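Local coordinates for TPR repeat-containing protein (Cytophaga hutchinsonii, PDB 3U4T), which is of unknown function but belongs to the tetratricopeptide repeat proteins, whose stacked helical hairpins commonly serve as scaffolds for binding other proteins, at residues G122-A127 against Y153-Y158; E132-P137 against P142-E147. The protein carries 1 engineered substitution. All coordinates share one frame; numbering follows the deposited sequence.

Interaction 1 of 2, residues G122-A127 against Y153-Y158; sequences GNFPLA and YYNKEY
Phe-124 and Tyr-154 meet with the same first torsion: in both, CG is anti to the carbonyl carbon and beside the backbone N, chi1 -62° and -74°. In Phe-124 this turns one ring face to Tyr-154. In Tyr-154 it carries the phenol away and leaves CB to do the touching. That CB sits over one face of the Phe-124 ring in a CH-pi contact, 3.8 Å from the ring centroid and 20° off the ring normal. Its closest ring atom is Phe-124 CZ, at 3.6 Å from Tyr-154 CB. Gly-122 C lies over the opposite face, so the ring is held between its own turn and the end of helix 142-154.

The partners sit where helices of the tetratricopeptide repeat array turn. Gly-122 ends helix 109-120 with a Schellman motif and positive phi. Asn-123 then caps the next helix: its OD1 accepts from Leu-126 N at 2.9 Å. On the other side, Lys-156 closes helix 142-154 with a second Schellman motif, and Glu-157 is the N-cap of the helix that follows.

Asn-155 completes the contact at the root of the Phe-124 side chain. Its OD1 packs 3.5 Å from Phe-124 CB and also meets the CD and CG of Pro-125. The other branch of this amide turns back to its own segment: Asn-155 ND2 donates to Glu-157 OE2 at 2.8 Å. The carboxylate oxygen lies in the amide plane, which fixes the rotation of the amide. The carboxylate of Glu-157 has a second partner: its OE1 forms a salt bridge with Lys-160.

Interaction 2 of 2, residues E132-P137 against P142-E147; sequences EKQIRP and PKVFYE. Engineered in segment 132-137: Glu-132 (natural residue Ser).
Arg-136 NH1 grips two backbone carbonyls of its own segment, and beside it Gln-134 and Ile-135 pack against helix 142-154. The bonds run from Arg-136 NH1 to Lys-133 O at 3.0 Å and to Ile-135 O at 3.1 Å. The second is the straighter, 156° at the hydrogen, and Ile-135 O lies in the guanidinium plane. Lys-133 O is tilted from that plane. Both bonds leave the carbonyl planes, with the donor above them. The grip ties the arginine across the turn that leads out of helix 124-131.

This turn belongs to a tetratricopeptide repeat array. The chain leaves helix 124-131 here and soon enters helix 142-154, the first helix in the range of a recognised repeat. The two segments meet through side chains alone. Val-144 points at the turn and spreads its two methyls over it. Its CG1 is anti to the backbone N, chi1 169°, and touches both Gln-134 and Ile-135. CG2 also lies along the amide of Gln-134, a little farther from NE2 than CG1 is.

Gln-134 is buried, and its extended chain runs alongside Val-144, the two side chains pointing opposite ways. Gln-134 NE2 comes 3.6 Å from Val-144 CG1, but its polar partner is the backbone O of Met-131, to which it hydrogen-bonds. This bond satisfies NE2 beside the apolar methyls of Val-144. Phe-145 lies deeper, against Val-168 and Leu-171 of helix 158-171. The end of Ile-135 joins it to Val-144: CD1 of Ile-135 is 3.8 Å from Val-144 CG1 and 3.5 Å from Phe-145 CE2.

Both contacts join the region of helix 124-131 to helix 142-154, at different ends. Interaction 2 pairs the segment just after helix 124-131 with the start of helix 142-154. Interaction 1 pairs the start of helix 124-131 with the end of helix 142-154. Along the chain the order is 122-127, 132-137, 142-147 and 153-158, so interaction 2 falls within the span of interaction 1. The pairing of start with end shows that the two neighbouring helices run antiparallel, as expected in a tetratricopeptide repeat array. The centres lie 15 Å apart, and the nearest atoms about 5 Å apart. Interaction 1 is at the surface, while interaction 2 is partly buried.

Interaction 1 of 2, residues G122-A127 against Y153-Y158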
ATOM      1  N   GLY A 122       6.704   7.511 -10.676  1.00 28.27           N
ATOM      2  CA  GLY A 122       5.995   8.122 -11.791  1.00 25.31           C
ATOM      3  C   GLY A 122       5.981   7.420 -13.135  1.00 33.09           C
ATOM      4  O   GLY A 122       5.644   8.021 -14.144  1.00 18.73           O
ATOM      5  N   ASN A 123       6.377   6.164 -13.201  1.00 24.14           N
ATOM      6  CA  ASN A 123       6.307   5.505 -14.500  1.00 16.06           C
ATOM      7  C   ASN A 123       5.090   4.639 -14.349  1.00 21.02           C
ATOM      8  O   ASN A 123       5.170   3.481 -13.950  1.00 22.28           O
ATOM      9  CB  ASN A 123       7.518   4.629 -14.795  1.00 18.00           C
ATOM     10  CG  ASN A 123       7.573   4.203 -16.259  1.00 29.33           C
ATOM     11  OD1 ASN A 123       6.624   3.613 -16.789  1.00 27.73           O
ATOM     12  ND2 ASN A 123       8.689   4.506 -16.919  1.00 25.74           N
ATOM     13  N   PHE A 124       3.945   5.224 -14.648  1.00 25.97           N
ATOM     14  CA  PHE A 124       2.710   4.506 -14.485  1.00 35.80           C
ATOM     15  C   PHE A 124       2.546   3.361 -15.460  1.00 40.31           C
ATOM     16  O   PHE A 124       2.042   2.307 -15.086  1.00 49.49           O
ATOM     17  CB  PHE A 124       1.557   5.510 -14.505  1.00 23.92           C
ATOM     18  CG  PHE A 124       1.643   6.498 -13.382  1.00 31.18           C
ATOM     19  CD1 PHE A 124       1.566   6.064 -12.064  1.00 37.22           C
ATOM     20  CD2 PHE A 124       1.891   7.844 -13.629  1.00 38.39           C
ATOM     21  CE1 PHE A 124       1.740   6.946 -11.008  1.00 45.24           C
ATOM     22  CE2 PHE A 124       2.069   8.739 -12.577  1.00 44.41           C
ATOM     23  CZ  PHE A 124       1.995   8.287 -11.262  1.00 49.47           C
ATOM     24  N   PRO A 125       2.988   3.531 -16.711  1.00 29.81           N
ATOM     25  CA  PRO A 125       2.825   2.403 -17.633  1.00 25.59           C
ATOM     26  C   PRO A 125       3.579   1.162 -17.134  1.00 26.48           C
ATOM     27  O   PRO A 125       3.052   0.033 -17.129  1.00 14.49           O
ATOM     28  CB  PRO A 125       3.389   2.946 -18.941  1.00 27.78           C
ATOM     29  CG  PRO A 125       2.986   4.389 -18.873  1.00 34.16           C
ATOM     30  CD  PRO A 125       3.367   4.754 -17.440  1.00 32.06           C
ATOM     31  N   LEU A 126       4.811   1.364 -16.696  1.00 18.53           N
ATOM     32  CA  LEU A 126       5.589   0.233 -16.206  1.00 27.53           C
ATOM     33  C   LEU A 126       4.909  -0.318 -14.946  1.00 37.47           C
ATOM     34  O   LEU A 126       4.696  -1.520 -14.825  1.00 31.45           O
ATOM     35  CB  LEU A 126       7.027   0.683 -15.911  1.00 25.24           C
ATOM     36  CG  LEU A 126       8.119  -0.346 -15.631  1.00 19.44           C
ATOM     37  CD1 LEU A 126       8.080  -1.428 -16.694  1.00 14.43           C
ATOM     38  CD2 LEU A 126       9.475   0.351 -15.627  1.00 12.66           C
ATOM     39  N   ALA A 127       4.551   0.567 -14.018  1.00 21.53           N
ATOM     40  CA  ALA A 127       3.881   0.165 -12.775  1.00 27.94           C
ATOM     41  C   ALA A 127       2.613  -0.646 -13.058  1.00 30.16           C
ATOM     42  O   ALA A 127       2.377  -1.696 -12.446  1.00 34.58           O
ATOM     43  CB  ALA A 127       3.530   1.401 -11.948  1.00 25.29           C
ATOM     44  N   TYR A 153      -5.604   5.626 -12.387  1.00 33.99           N
ATOM     45  CA  TYR A 153      -6.040   6.992 -12.121  1.00 31.73           C
ATOM     46  C   TYR A 153      -4.973   8.021 -12.438  1.00 35.58           C
ATOM     47  O   TYR A 153      -5.214   8.988 -13.157  1.00 35.96           O
ATOM     48  CB  TYR A 153      -6.434   7.140 -10.648  1.00 24.01           C
ATOM     49  CG  TYR A 153      -6.813   8.550 -10.239  1.00 27.36           C
ATOM     50  CD1 TYR A 153      -8.125   9.011 -10.377  1.00 28.68           C
ATOM     51  CD2 TYR A 153      -5.868   9.411  -9.684  1.00 21.18           C
ATOM     52  CE1 TYR A 153      -8.492  10.294  -9.962  1.00 35.62           C
ATOM     53  CE2 TYR A 153      -6.217  10.701  -9.268  1.00 22.07           C
ATOM     54  CZ  TYR A 153      -7.534  11.136  -9.408  1.00 31.83           C
ATOM     55  OH  TYR A 153      -7.893  12.406  -8.996  1.00 31.46           O
ATOM     56  N   TYR A 154      -3.786   7.823 -11.876  1.00 25.98           N
ATOM     57  CA  TYR A 154      -2.714   8.764 -12.097  1.00 26.52           C
ATOM     58  C   TYR A 154      -2.190   8.658 -13.511  1.00 36.84           C
ATOM     59  O   TYR A 154      -1.458   9.532 -13.970  1.00 45.67           O
ATOM     60  CB  TYR A 154      -1.619   8.558 -11.051  1.00 21.63           C
ATOM     61  CG  TYR A 154      -2.034   9.074  -9.702  1.00 33.49           C
ATOM     62  CD1 TYR A 154      -2.318  10.422  -9.510  1.00 23.69           C
ATOM     63  CD2 TYR A 154      -2.149   8.218  -8.614  1.00 39.55           C
ATOM     64  CE1 TYR A 154      -2.709  10.903  -8.257  1.00 31.56           C
ATOM     65  CE2 TYR A 154      -2.535   8.691  -7.360  1.00 27.80           C
ATOM     66  CZ  TYR A 154      -2.813  10.029  -7.187  1.00 30.99           C
ATOM     67  OH  TYR A 154      -3.191  10.486  -5.935  1.00 29.82           O
ATOM     68  N   ASN A 155      -2.577   7.596 -14.211  1.00 38.26           N
ATOM     69  CA  ASN A 155      -2.165   7.441 -15.605  1.00 41.33           C
ATOM     70  C   ASN A 155      -3.292   7.994 -16.467  1.00 37.25           C
ATOM     71  O   ASN A 155      -3.326   7.823 -17.694  1.00 28.57           O
ATOM     72  CB  ASN A 155      -1.907   5.980 -15.965  1.00 28.41           C
ATOM     73  CG  ASN A 155      -1.085   5.840 -17.236  1.00 33.38           C
ATOM     74  OD1 ASN A 155      -0.086   6.542 -17.417  1.00 39.88           O
ATOM     75  ND2 ASN A 155      -1.490   4.929 -18.115  1.00 25.53           N
ATOM     76  N   LYS A 156      -4.217   8.662 -15.789  1.00 36.66           N
ATOM     77  CA  LYS A 156      -5.356   9.301 -16.413  1.00 46.44           C
ATOM     78  C   LYS A 156      -6.309   8.356 -17.133  1.00 47.83           C
ATOM     79  O   LYS A 156      -7.032   8.772 -18.030  1.00 55.05           O
ATOM     80  CB  LYS A 156      -4.874  10.399 -17.367  1.00 57.07           C
ATOM     81  CG  LYS A 156      -4.079  11.514 -16.689  1.00 56.27           C
ATOM     82  CD  LYS A 156      -3.637  12.569 -17.695  1.00 51.20           C
ATOM     83  CE  LYS A 156      -2.807  13.677 -17.041  1.00 55.19           C
ATOM     84  NZ  LYS A 156      -1.495  13.196 -16.509  1.00 56.11           N
ATOM     85  N   GLU A 157      -6.306   7.082 -16.750  1.00 32.81           N
ATOM     86  CA  GLU A 157      -7.232   6.117 -17.345  1.00 37.72           C
ATOM     87  C   GLU A 157      -8.313   5.952 -16.280  1.00 45.51           C
ATOM     88  O   GLU A 157      -8.427   4.904 -15.641  1.00 38.85           O
ATOM     89  CB  GLU A 157      -6.547   4.779 -17.612  1.00 34.46           C
ATOM     90  CG  GLU A 157      -5.343   4.873 -18.525  1.00 43.74           C
ATOM     91  CD  GLU A 157      -4.787   3.508 -18.908  1.00 46.59           C
ATOM     92  OE1 GLU A 157      -5.449   2.784 -19.682  1.00 47.65           O
ATOM     93  OE2 GLU A 157      -3.691   3.153 -18.429  1.00 45.27           O
ATOM     94  N   TYR A 158      -9.093   7.010 -16.086  1.00 47.25           N
ATOM     95  CA  TYR A 158     -10.137   7.029 -15.072  1.00 47.77           C
ATOM     96  C   TYR A 158     -11.175   5.954 -15.253  1.00 47.33           C
ATOM     97  O   TYR A 158     -11.635   5.370 -14.280  1.00 40.21           O
ATOM     98  CB  TYR A 158     -10.783   8.410 -15.034  1.00 40.97           C
ATOM     99  CG  TYR A 158      -9.739   9.494 -14.939  1.00 35.68           C
ATOM    100  CD1 TYR A 158      -8.807   9.488 -13.903  1.00 35.96           C
ATOM    101  CD2 TYR A 158      -9.627  10.475 -15.920  1.00 29.94           C
ATOM    102  CE1 TYR A 158      -7.782  10.419 -13.848  1.00 41.94           C
ATOM    103  CE2 TYR A 158      -8.597  11.419 -15.875  1.00 40.17           C
ATOM    104  CZ  TYR A 158      -7.673  11.380 -14.834  1.00 39.50           C
ATOM    105  OH  TYR A 158      -6.615  12.274 -14.785  1.00 36.29           O
TER

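Interaction 2 of 2, residues E132-P137 against P142-E147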
ATOM      1  N   GLU A 132      -0.469  -5.580 -13.212  1.00 31.57           N
ATOM      2  CA  GLU A 132      -1.409  -6.445 -13.918  1.00 29.70           C
ATOM      3  C   GLU A 132      -0.943  -7.898 -13.974  1.00 33.01           C
ATOM      4  O   GLU A 132      -1.751  -8.797 -14.238  1.00 35.70           O
ATOM      5  CB  GLU A 132      -1.651  -5.937 -15.341  1.00 21.04           C
ATOM      6  CG  GLU A 132      -2.458  -4.651 -15.422  1.00 35.91           C
ATOM      7  CD  GLU A 132      -2.664  -4.206 -16.851  1.00 44.85           C
ATOM      8  OE1 GLU A 132      -1.701  -4.313 -17.626  1.00 48.34           O
ATOM      9  OE2 GLU A 132      -3.768  -3.745 -17.209  1.00 48.89           O
ATOM     10  N   LYS A 133       0.353  -8.125 -13.738  1.00 31.15           N
ATOM     11  CA  LYS A 133       0.919  -9.480 -13.742  1.00 32.12           C
ATOM     12  C   LYS A 133       0.343 -10.293 -12.591  1.00 40.24           C
ATOM     13  O   LYS A 133       0.482 -11.509 -12.555  1.00 43.97           O
ATOM     14  CB  LYS A 133       2.443  -9.454 -13.584  1.00 20.51           C
ATOM     15  CG  LYS A 133       3.243  -9.017 -14.825  1.00 19.91           C
ATOM     16  CD  LYS A 133       4.739  -9.267 -14.581  1.00 15.36           C
ATOM     17  CE  LYS A 133       5.634  -8.592 -15.625  1.00 32.18           C
ATOM     18  NZ  LYS A 133       5.389  -9.048 -17.024  1.00 25.77           N
ATOM     19  N   GLN A 134      -0.285  -9.616 -11.637  1.00 30.86           N
ATOM     20  CA  GLN A 134      -0.885 -10.304 -10.501  1.00 33.80           C
ATOM     21  C   GLN A 134      -2.286 -10.784 -10.849  1.00 33.12           C
ATOM     22  O   GLN A 134      -2.742 -11.800 -10.336  1.00 34.90           O
ATOM     23  CB  GLN A 134      -0.985  -9.371  -9.306  1.00 30.58           C
ATOM     24  CG  GLN A 134       0.329  -9.000  -8.676  1.00 28.13           C
ATOM     25  CD  GLN A 134       0.190  -7.751  -7.849  1.00 34.93           C
ATOM     26  OE1 GLN A 134       0.737  -7.643  -6.763  1.00 35.02           O
ATOM     27  NE2 GLN A 134      -0.545  -6.789  -8.376  1.00 24.02           N
ATOM     28  N   ILE A 135      -2.957 -10.047 -11.727  1.00 41.96           N
ATOM     29  CA  ILE A 135      -4.318 -10.385 -12.118  1.00 40.53           C
ATOM     30  C   ILE A 135      -4.485 -11.756 -12.759  1.00 50.80           C
ATOM     31  O   ILE A 135      -3.844 -12.089 -13.758  1.00 59.90           O
ATOM     32  CB  ILE A 135      -4.912  -9.333 -13.089  1.00 39.88           C
ATOM     33  CG1 ILE A 135      -4.751  -7.930 -12.507  1.00 41.14           C
ATOM     34  CG2 ILE A 135      -6.410  -9.597 -13.298  1.00 28.50           C
ATOM     35  CD1 ILE A 135      -5.465  -7.742 -11.203  1.00 50.94           C
ATOM     36  N   ARG A 136      -5.361 -12.544 -12.151  1.00 42.70           N
ATOM     37  CA  ARG A 136      -5.709 -13.871 -12.621  1.00 48.27           C
ATOM     38  C   ARG A 136      -7.223 -13.862 -12.516  1.00 52.24           C
ATOM     39  O   ARG A 136      -7.790 -13.020 -11.821  1.00 50.45           O
ATOM     40  CB  ARG A 136      -5.119 -14.953 -11.708  1.00 43.86           C
ATOM     41  CG  ARG A 136      -3.606 -15.124 -11.836  1.00 48.80           C
ATOM     42  CD  ARG A 136      -3.209 -15.562 -13.244  1.00 57.38           C
ATOM     43  NE  ARG A 136      -1.780 -15.847 -13.349  1.00 59.01           N
ATOM     44  CZ  ARG A 136      -0.846 -14.930 -13.574  1.00 57.12           C
ATOM     45  NH1 ARG A 136      -1.202 -13.661 -13.726  1.00 53.96           N
ATOM     46  NH2 ARG A 136       0.438 -15.279 -13.631  1.00 56.72           N
ATOM     47  N   PRO A 137      -7.907 -14.771 -13.220  1.00 57.74           N
ATOM     48  CA  PRO A 137      -9.367 -14.761 -13.108  1.00 65.42           C
ATOM     49  C   PRO A 137      -9.837 -15.300 -11.755  1.00 66.07           C
ATOM     50  O   PRO A 137     -11.012 -15.602 -11.566  1.00 70.89           O
ATOM     51  CB  PRO A 137      -9.805 -15.634 -14.280  1.00 70.75           C
ATOM     52  CG  PRO A 137      -8.657 -16.589 -14.441  1.00 71.27           C
ATOM     53  CD  PRO A 137      -7.463 -15.685 -14.285  1.00 63.52           C
ATOM     54  N   PRO A 142      -7.888  -7.494  -2.437  1.00 52.28           N
ATOM     55  CA  PRO A 142      -8.407  -6.155  -2.718  1.00 44.15           C
ATOM     56  C   PRO A 142      -7.300  -5.157  -3.030  1.00 48.47           C
ATOM     57  O   PRO A 142      -7.388  -4.401  -4.000  1.00 51.44           O
ATOM     58  CB  PRO A 142      -9.144  -5.795  -1.427  1.00 46.84           C
ATOM     59  CG  PRO A 142      -9.601  -7.120  -0.932  1.00 54.54           C
ATOM     60  CD  PRO A 142      -8.377  -7.971  -1.134  1.00 52.80           C
ATOM     61  N   LYS A 143      -6.267  -5.159  -2.186  1.00 47.26           N
ATOM     62  CA  LYS A 143      -5.126  -4.263  -2.334  1.00 41.99           C
ATOM     63  C   LYS A 143      -4.615  -4.303  -3.764  1.00 41.38           C
ATOM     64  O   LYS A 143      -4.306  -3.268  -4.345  1.00 45.70           O
ATOM     65  CB  LYS A 143      -4.019  -4.670  -1.359  1.00 47.85           C
ATOM     66  CG  LYS A 143      -2.740  -3.851  -1.449  1.00 51.93           C
ATOM     67  CD  LYS A 143      -1.684  -4.394  -0.480  1.00 63.33           C
ATOM     68  CE  LYS A 143      -2.005  -4.062   0.978  1.00 70.70           C
ATOM     69  NZ  LYS A 143      -1.273  -2.850   1.464  1.00 67.31           N
ATOM     70  N   VAL A 144      -4.530  -5.499  -4.336  1.00 33.03           N
ATOM     71  CA  VAL A 144      -4.082  -5.621  -5.711  1.00 34.20           C
ATOM     72  C   VAL A 144      -4.919  -4.691  -6.585  1.00 32.04           C
ATOM     73  O   VAL A 144      -4.390  -3.943  -7.408  1.00 37.70           O
ATOM     74  CB  VAL A 144      -4.252  -7.054  -6.238  1.00 36.59           C
ATOM     75  CG1 VAL A 144      -4.045  -7.089  -7.741  1.00 33.09           C
ATOM     76  CG2 VAL A 144      -3.262  -7.968  -5.551  1.00 41.37           C
ATOM     77  N   PHE A 145      -6.233  -4.736  -6.405  1.00 32.86           N
ATOM     78  CA  PHE A 145      -7.115  -3.896  -7.201  1.00 42.64           C
ATOM     79  C   PHE A 145      -7.115  -2.426  -6.777  1.00 41.43           C
ATOM     80  O   PHE A 145      -7.381  -1.541  -7.595  1.00 42.87           O
ATOM     81  CB  PHE A 145      -8.532  -4.456  -7.173  1.00 36.25           C
ATOM     82  CG  PHE A 145      -8.688  -5.742  -7.932  1.00 41.90           C
ATOM     83  CD1 PHE A 145      -9.041  -6.917  -7.273  1.00 40.30           C
ATOM     84  CD2 PHE A 145      -8.514  -5.771  -9.307  1.00 37.04           C
ATOM     85  CE1 PHE A 145      -9.225  -8.096  -7.970  1.00 35.86           C
ATOM     86  CE2 PHE A 145      -8.696  -6.947 -10.018  1.00 41.87           C
ATOM     87  CZ  PHE A 145      -9.053  -8.113  -9.346  1.00 35.34           C
ATOM     88  N   TYR A 146      -6.810  -2.170  -5.508  1.00 28.37           N
ATOM     89  CA  TYR A 146      -6.768  -0.807  -4.984  1.00 31.25           C
ATOM     90  C   TYR A 146      -5.547  -0.051  -5.533  1.00 31.06           C
ATOM     91  O   TYR A 146      -5.646   1.107  -5.968  1.00 29.54           O
ATOM     92  CB  TYR A 146      -6.703  -0.844  -3.458  1.00 30.65           C
ATOM     93  CG  TYR A 146      -6.567   0.516  -2.809  1.00 29.48           C
ATOM     94  CD1 TYR A 146      -5.623   0.742  -1.810  1.00 36.74           C
ATOM     95  CD2 TYR A 146      -7.396   1.574  -3.180  1.00 31.15           C
ATOM     96  CE1 TYR A 146      -5.505   1.991  -1.195  1.00 45.62           C
ATOM     97  CE2 TYR A 146      -7.286   2.824  -2.568  1.00 43.02           C
ATOM     98  CZ  TYR A 146      -6.338   3.024  -1.580  1.00 50.01           C
ATOM     99  OH  TYR A 146      -6.225   4.259  -0.984  1.00 62.31           O
ATOM    100  N   GLU A 147      -4.398  -0.723  -5.507  1.00 34.95           N
ATOM    101  CA  GLU A 147      -3.154  -0.152  -6.000  1.00 37.89           C
ATOM    102  C   GLU A 147      -3.123  -0.083  -7.514  1.00 36.65           C
ATOM    103  O   GLU A 147      -2.468   0.784  -8.088  1.00 30.95           O
ATOM    104  CB  GLU A 147      -1.962  -0.957  -5.479  1.00 27.51           C
ATOM    105  CG  GLU A 147      -1.469  -0.458  -4.127  1.00 36.02           C
ATOM    106  CD  GLU A 147      -0.689  -1.499  -3.365  1.00 51.93           C
ATOM    107  OE1 GLU A 147      -0.379  -2.559  -3.954  1.00 51.01           O
ATOM    108  OE2 GLU A 147      -0.386  -1.253  -2.176  1.00 50.19           O
TER